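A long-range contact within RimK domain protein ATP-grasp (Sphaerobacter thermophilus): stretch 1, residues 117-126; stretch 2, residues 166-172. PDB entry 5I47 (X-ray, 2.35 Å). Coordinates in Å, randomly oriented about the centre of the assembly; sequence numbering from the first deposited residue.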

ATOM      1  N   ALA B 117      -0.762   1.375 -21.794  1.00 36.49           N
ATOM      2  CA  ALA B 117      -1.398   0.153 -21.311  1.00 31.88           C
ATOM      3  C   ALA B 117      -2.882   0.364 -21.038  1.00 31.48           C
ATOM      4  O   ALA B 117      -3.696  -0.536 -21.279  1.00 31.88           O
ATOM      5  CB  ALA B 117      -0.695  -0.336 -20.050  1.00 24.77           C
ATOM      6  N   ILE B 118      -3.251   1.540 -20.521  1.00 28.78           N
ATOM      7  CA  ILE B 118      -4.659   1.825 -20.248  1.00 27.78           C
ATOM      8  C   ILE B 118      -5.473   1.739 -21.530  1.00 25.75           C
ATOM      9  O   ILE B 118      -6.527   1.093 -21.574  1.00 33.07           O
ATOM     10  CB  ILE B 118      -4.814   3.201 -19.576  1.00 27.71           C
ATOM     11  CG1 ILE B 118      -4.297   3.151 -18.137  1.00 26.70           C
ATOM     12  CG2 ILE B 118      -6.270   3.662 -19.617  1.00 26.05           C
ATOM     13  CD1 ILE B 118      -4.347   4.486 -17.430  1.00 27.71           C
ATOM     14  N   PHE B 119      -4.989   2.373 -22.598  1.00 26.96           N
ATOM     15  CA  PHE B 119      -5.701   2.293 -23.869  1.00 33.72           C
ATOM     16  C   PHE B 119      -5.584   0.904 -24.487  1.00 35.29           C
ATOM     17  O   PHE B 119      -6.490   0.472 -25.211  1.00 39.03           O
ATOM     18  CB  PHE B 119      -5.191   3.369 -24.828  1.00 35.03           C
ATOM     19  CG  PHE B 119      -5.508   4.772 -24.384  1.00 36.01           C
ATOM     20  CD1 PHE B 119      -6.822   5.202 -24.297  1.00 36.17           C
ATOM     21  CD2 PHE B 119      -4.497   5.659 -24.056  1.00 37.53           C
ATOM     22  CE1 PHE B 119      -7.124   6.493 -23.888  1.00 36.81           C
ATOM     23  CE2 PHE B 119      -4.791   6.950 -23.645  1.00 38.96           C
ATOM     24  CZ  PHE B 119      -6.110   7.366 -23.563  1.00 37.98           C
ATOM     25  N   ALA B 120      -4.496   0.186 -24.205  1.00 34.12           N
ATOM     26  CA  ALA B 120      -4.386  -1.192 -24.672  1.00 39.12           C
ATOM     27  C   ALA B 120      -5.444  -2.078 -24.026  1.00 44.47           C
ATOM     28  O   ALA B 120      -6.055  -2.917 -24.699  1.00 48.11           O
ATOM     29  CB  ALA B 120      -2.985  -1.734 -24.388  1.00 40.55           C
ATOM     30  N   ALA B 121      -5.678  -1.905 -22.722  1.00 44.05           N
ATOM     31  CA  ALA B 121      -6.711  -2.677 -22.041  1.00 38.63           C
ATOM     32  C   ALA B 121      -8.108  -2.246 -22.468  1.00 41.01           C
ATOM     33  O   ALA B 121      -9.015  -3.083 -22.551  1.00 40.83           O
ATOM     34  CB  ALA B 121      -6.555  -2.537 -20.531  1.00 32.26           C
ATOM     35  N   ILE B 122      -8.297  -0.953 -22.741  1.00 43.56           N
ATOM     36  CA  ILE B 122      -9.600  -0.460 -23.178  1.00 43.17           C
ATOM     37  C   ILE B 122      -9.965  -1.041 -24.540  1.00 45.06           C
ATOM     38  O   ILE B 122     -11.133  -1.356 -24.806  1.00 43.02           O
ATOM     39  CB  ILE B 122      -9.602   1.079 -23.194  1.00 34.94           C
ATOM     40  CG1 ILE B 122      -9.682   1.628 -21.770  1.00 31.14           C
ATOM     41  CG2 ILE B 122     -10.737   1.605 -24.040  1.00 34.73           C
ATOM     42  CD1 ILE B 122      -9.641   3.137 -21.699  1.00 30.19           C
ATOM     43  N   ALA B 123      -8.975  -1.203 -25.418  1.00 50.18           N
ATOM     44  CA  ALA B 123      -9.232  -1.826 -26.712  1.00 51.56           C
ATOM     45  C   ALA B 123      -9.628  -3.287 -26.549  1.00 56.64           C
ATOM     46  O   ALA B 123     -10.533  -3.771 -27.239  1.00 61.00           O
ATOM     47  CB  ALA B 123      -8.001  -1.699 -27.606  1.00 48.48           C
ATOM     48  N   GLU B 124      -8.971  -4.000 -25.631  1.00 54.35           N
ATOM     49  CA  GLU B 124      -9.246  -5.422 -25.453  1.00 48.72           C
ATOM     50  C   GLU B 124     -10.580  -5.647 -24.748  1.00 49.59           C
ATOM     51  O   GLU B 124     -11.381  -6.486 -25.171  1.00 54.41           O
ATOM     52  CB  GLU B 124      -8.112  -6.078 -24.670  1.00 42.96           C
ATOM     53  CG  GLU B 124      -8.399  -7.516 -24.292  1.00 43.58           C
ATOM     54  CD  GLU B 124      -7.399  -8.064 -23.306  1.00 46.55           C
ATOM     55  OE1 GLU B 124      -6.688  -7.254 -22.674  1.00 48.77           O
ATOM     56  OE2 GLU B 124      -7.318  -9.304 -23.168  1.00 47.48           O
ATOM     57  N   ILE B 125     -10.828  -4.915 -23.661  1.00 48.34           N
ATOM     58  CA  ILE B 125     -12.067  -5.100 -22.911  1.00 49.05           C
ATOM     59  C   ILE B 125     -13.246  -4.511 -23.673  1.00 55.44           C
ATOM     60  O   ILE B 125     -14.333  -5.104 -23.724  1.00 62.91           O
ATOM     61  CB  ILE B 125     -11.934  -4.482 -21.507  1.00 45.92           C
ATOM     62  CG1 ILE B 125     -10.869  -5.219 -20.694  1.00 44.90           C
ATOM     63  CG2 ILE B 125     -13.272  -4.489 -20.786  1.00 44.87           C
ATOM     64  CD1 ILE B 125     -10.673  -4.659 -19.304  1.00 46.17           C
ATOM     65  N   GLY B 126     -13.051  -3.347 -24.287  1.00 47.58           N
ATOM     66  CA  GLY B 126     -14.122  -2.667 -24.987  1.00 43.85           C
ATOM     67  C   GLY B 126     -14.940  -1.806 -24.050  1.00 44.59           C
ATOM     68  O   GLY B 126     -15.122  -2.158 -22.881  1.00 48.26           O
ATOM     69  N   ALA B 166      -0.242   3.699 -12.016  1.00 45.38           N
ATOM     70  CA  ALA B 166      -0.914   2.412 -12.154  1.00 31.03           C
ATOM     71  C   ALA B 166      -2.391   2.512 -11.783  1.00 30.29           C
ATOM     72  O   ALA B 166      -2.738   2.988 -10.699  1.00 31.35           O
ATOM     73  CB  ALA B 166      -0.227   1.365 -11.279  1.00 25.70           C
ATOM     74  N   VAL B 167      -3.264   2.062 -12.690  1.00 27.55           N
ATOM     75  CA  VAL B 167      -4.698   1.978 -12.436  1.00 28.12           C
ATOM     76  C   VAL B 167      -5.207   0.628 -12.923  1.00 28.11           C
ATOM     77  O   VAL B 167      -4.538  -0.086 -13.671  1.00 28.15           O
ATOM     78  CB  VAL B 167      -5.504   3.112 -13.113  1.00 33.96           C
ATOM     79  CG1 VAL B 167      -4.836   4.469 -12.918  1.00 37.10           C
ATOM     80  CG2 VAL B 167      -5.725   2.809 -14.584  1.00 32.45           C
ATOM     81  N   LEU B 168      -6.420   0.293 -12.486  1.00 34.65           N
ATOM     82  CA  LEU B 168      -7.149  -0.878 -12.955  1.00 31.22           C
ATOM     83  C   LEU B 168      -8.144  -0.448 -14.024  1.00 31.94           C
ATOM     84  O   LEU B 168      -8.944   0.468 -13.802  1.00 31.33           O
ATOM     85  CB  LEU B 168      -7.897  -1.562 -11.809  1.00 28.40           C
ATOM     86  CG  LEU B 168      -7.114  -2.148 -10.631  1.00 27.04           C
ATOM     87  CD1 LEU B 168      -8.079  -2.673  -9.586  1.00 26.03           C
ATOM     88  CD2 LEU B 168      -6.178  -3.249 -11.094  1.00 25.20           C
ATOM     89  N   VAL B 169      -8.090  -1.101 -15.179  1.00 31.00           N
ATOM     90  CA  VAL B 169      -9.078  -0.918 -16.236  1.00 32.68           C
ATOM     91  C   VAL B 169     -10.042  -2.092 -16.138  1.00 36.15           C
ATOM     92  O   VAL B 169      -9.691  -3.226 -16.481  1.00 37.39           O
ATOM     93  CB  VAL B 169      -8.422  -0.830 -17.621  1.00 31.97           C
ATOM     94  CG1 VAL B 169      -9.481  -0.695 -18.700  1.00 31.36           C
ATOM     95  CG2 VAL B 169      -7.461   0.348 -17.676  1.00 32.00           C
ATOM     96  N   GLN B 170     -11.251  -1.830 -15.646  1.00 34.65           N
ATOM     97  CA  GLN B 170     -12.205  -2.878 -15.310  1.00 38.24           C
ATOM     98  C   GLN B 170     -13.468  -2.717 -16.139  1.00 42.14           C
ATOM     99  O   GLN B 170     -13.987  -1.604 -16.279  1.00 40.93           O
ATOM    100  CB  GLN B 170     -12.548  -2.849 -13.818  1.00 34.90           C
ATOM    101  CG  GLN B 170     -13.376  -4.031 -13.351  1.00 33.87           C
ATOM    102  CD  GLN B 170     -13.608  -4.027 -11.853  1.00 32.95           C
ATOM    103  OE1 GLN B 170     -14.348  -3.194 -11.332  1.00 32.19           O
ATOM    104  NE2 GLN B 170     -12.967  -4.955 -11.151  1.00 34.43           N
ATOM    105  N   GLN B 171     -13.959  -3.829 -16.680  1.00 46.14           N
ATOM    106  CA  GLN B 171     -15.189  -3.802 -17.457  1.00 51.57           C
ATOM    107  C   GLN B 171     -16.347  -3.304 -16.604  1.00 49.13           C
ATOM    108  O   GLN B 171     -16.450  -3.620 -15.415  1.00 44.81           O
ATOM    109  CB  GLN B 171     -15.495  -5.194 -18.010  1.00 55.07           C
ATOM    110  CG  GLN B 171     -16.822  -5.301 -18.742  1.00 58.38           C
ATOM    111  CD  GLN B 171     -16.929  -6.574 -19.555  1.00 63.01           C
ATOM    112  OE1 GLN B 171     -17.425  -7.596 -19.077  1.00 60.30           O
ATOM    113  NE2 GLN B 171     -16.457  -6.521 -20.796  1.00 68.99           N
ATOM    114  N   PHE B 172     -17.216  -2.505 -17.216  1.00 52.50           N
ATOM    115  CA  PHE B 172     -18.380  -1.955 -16.538  1.00 55.88           C
ATOM    116  C   PHE B 172     -19.595  -2.830 -16.814  1.00 55.31           C
ATOM    117  O   PHE B 172     -19.921  -3.099 -17.974  1.00 53.68           O
ATOM    118  CB  PHE B 172     -18.656  -0.520 -16.985  1.00 60.29           C
ATOM    119  CG  PHE B 172     -19.728   0.159 -16.187  1.00 65.02           C
ATOM    120  CD1 PHE B 172     -19.467   0.614 -14.905  1.00 64.65           C
ATOM    121  CD2 PHE B 172     -20.998   0.336 -16.710  1.00 68.17           C
ATOM    122  CE1 PHE B 172     -20.449   1.239 -14.161  1.00 64.18           C
ATOM    123  CE2 PHE B 172     -21.986   0.961 -15.970  1.00 68.01           C
ATOM    124  CZ  PHE B 172     -21.710   1.412 -14.693  1.00 65.46           C
TER

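Helix 117-125 lies against strand 167-171 with the two segments running in nearly the same direction: their axes make an angle of 11° and approach to 8.7 Å. No hydrogen bond crosses between them. What joins them is the packing of apolar side chains, which buries 333 Å² counted over both sides.

The centre of this packing is Val169, whose CA-to-CB bond points toward the helix and which has the largest area covered of any residue here, 96 Å². Four helix residues contact it. Ala121 sits across from it, with its CB 3.9 Å from Val169 CB and the two CA atoms 6.5 Å apart. Here alanine's single methyl is enough to meet Val169, since its CA-to-CB bond points toward the strand. Around this point the isoleucines engage the two methyls of the valine. Ile118 CG2 lies 4.0 Å from Val169 CG2, while Ile122 CG1 lies 3.9 Å from Val169 CG1, and Ile125 CD1 reaches the same methyl, CG1, at 4.2 Å. A beta-branched residue serves well in this position: valine is at home in an extended strand, and with chi1 in the t rotamer its two methyls are spread so that each meets a different part of the helix surface.

A second apolar contact lies toward the start of both stretches, where Ile118 CD1 packs 3.6 Å from Val167 CG2. The CA-to-CB bond of Ile118 points sideways, yet its end comes nearer to the strand; the chain, m at chi1 and t at chi2, is long enough for CD1 to touch Val167 while CG2 touches Val169. The contacting residues 118, 121, 122 and 125 follow the three- and four-residue spacing that places side chains along one face of a helix. On the strand, by contrast, the CA-to-CB bonds of Leu168 and Gln170 point away, as the alternation of an extended chain requires, and the side-chain amide of Gln170 is hydrogen-bonded elsewhere in the structure.

At the other end, the contacts involve a backbone carbonyl and a polar residue. Ile125, pointing toward the strand, brings CD1 to 3.3 Å from Val169 O, a close van der Waals approach, and sets CG2 3.6 Å from Gln171 CB. The Gln171 side chain runs so that its NE2 also comes to 3.8 Å from Ile125 CG2. Gln171 is partly exposed, which suits a polar amide that makes no hydrogen bond to the helix.

Within the helix, backbone hydrogen bonds keep this face in order, among them Ile122 N to Ile118 O at 2.9 Å and Ile125 N to Ala121 O at 2.8 Å. Gly126 then leaves helical geometry with a positive phi of 86°. At these backbone angles a CB would be jammed against the carbonyl O of Ile125, so glycine is called for by the conformation of the chain itself.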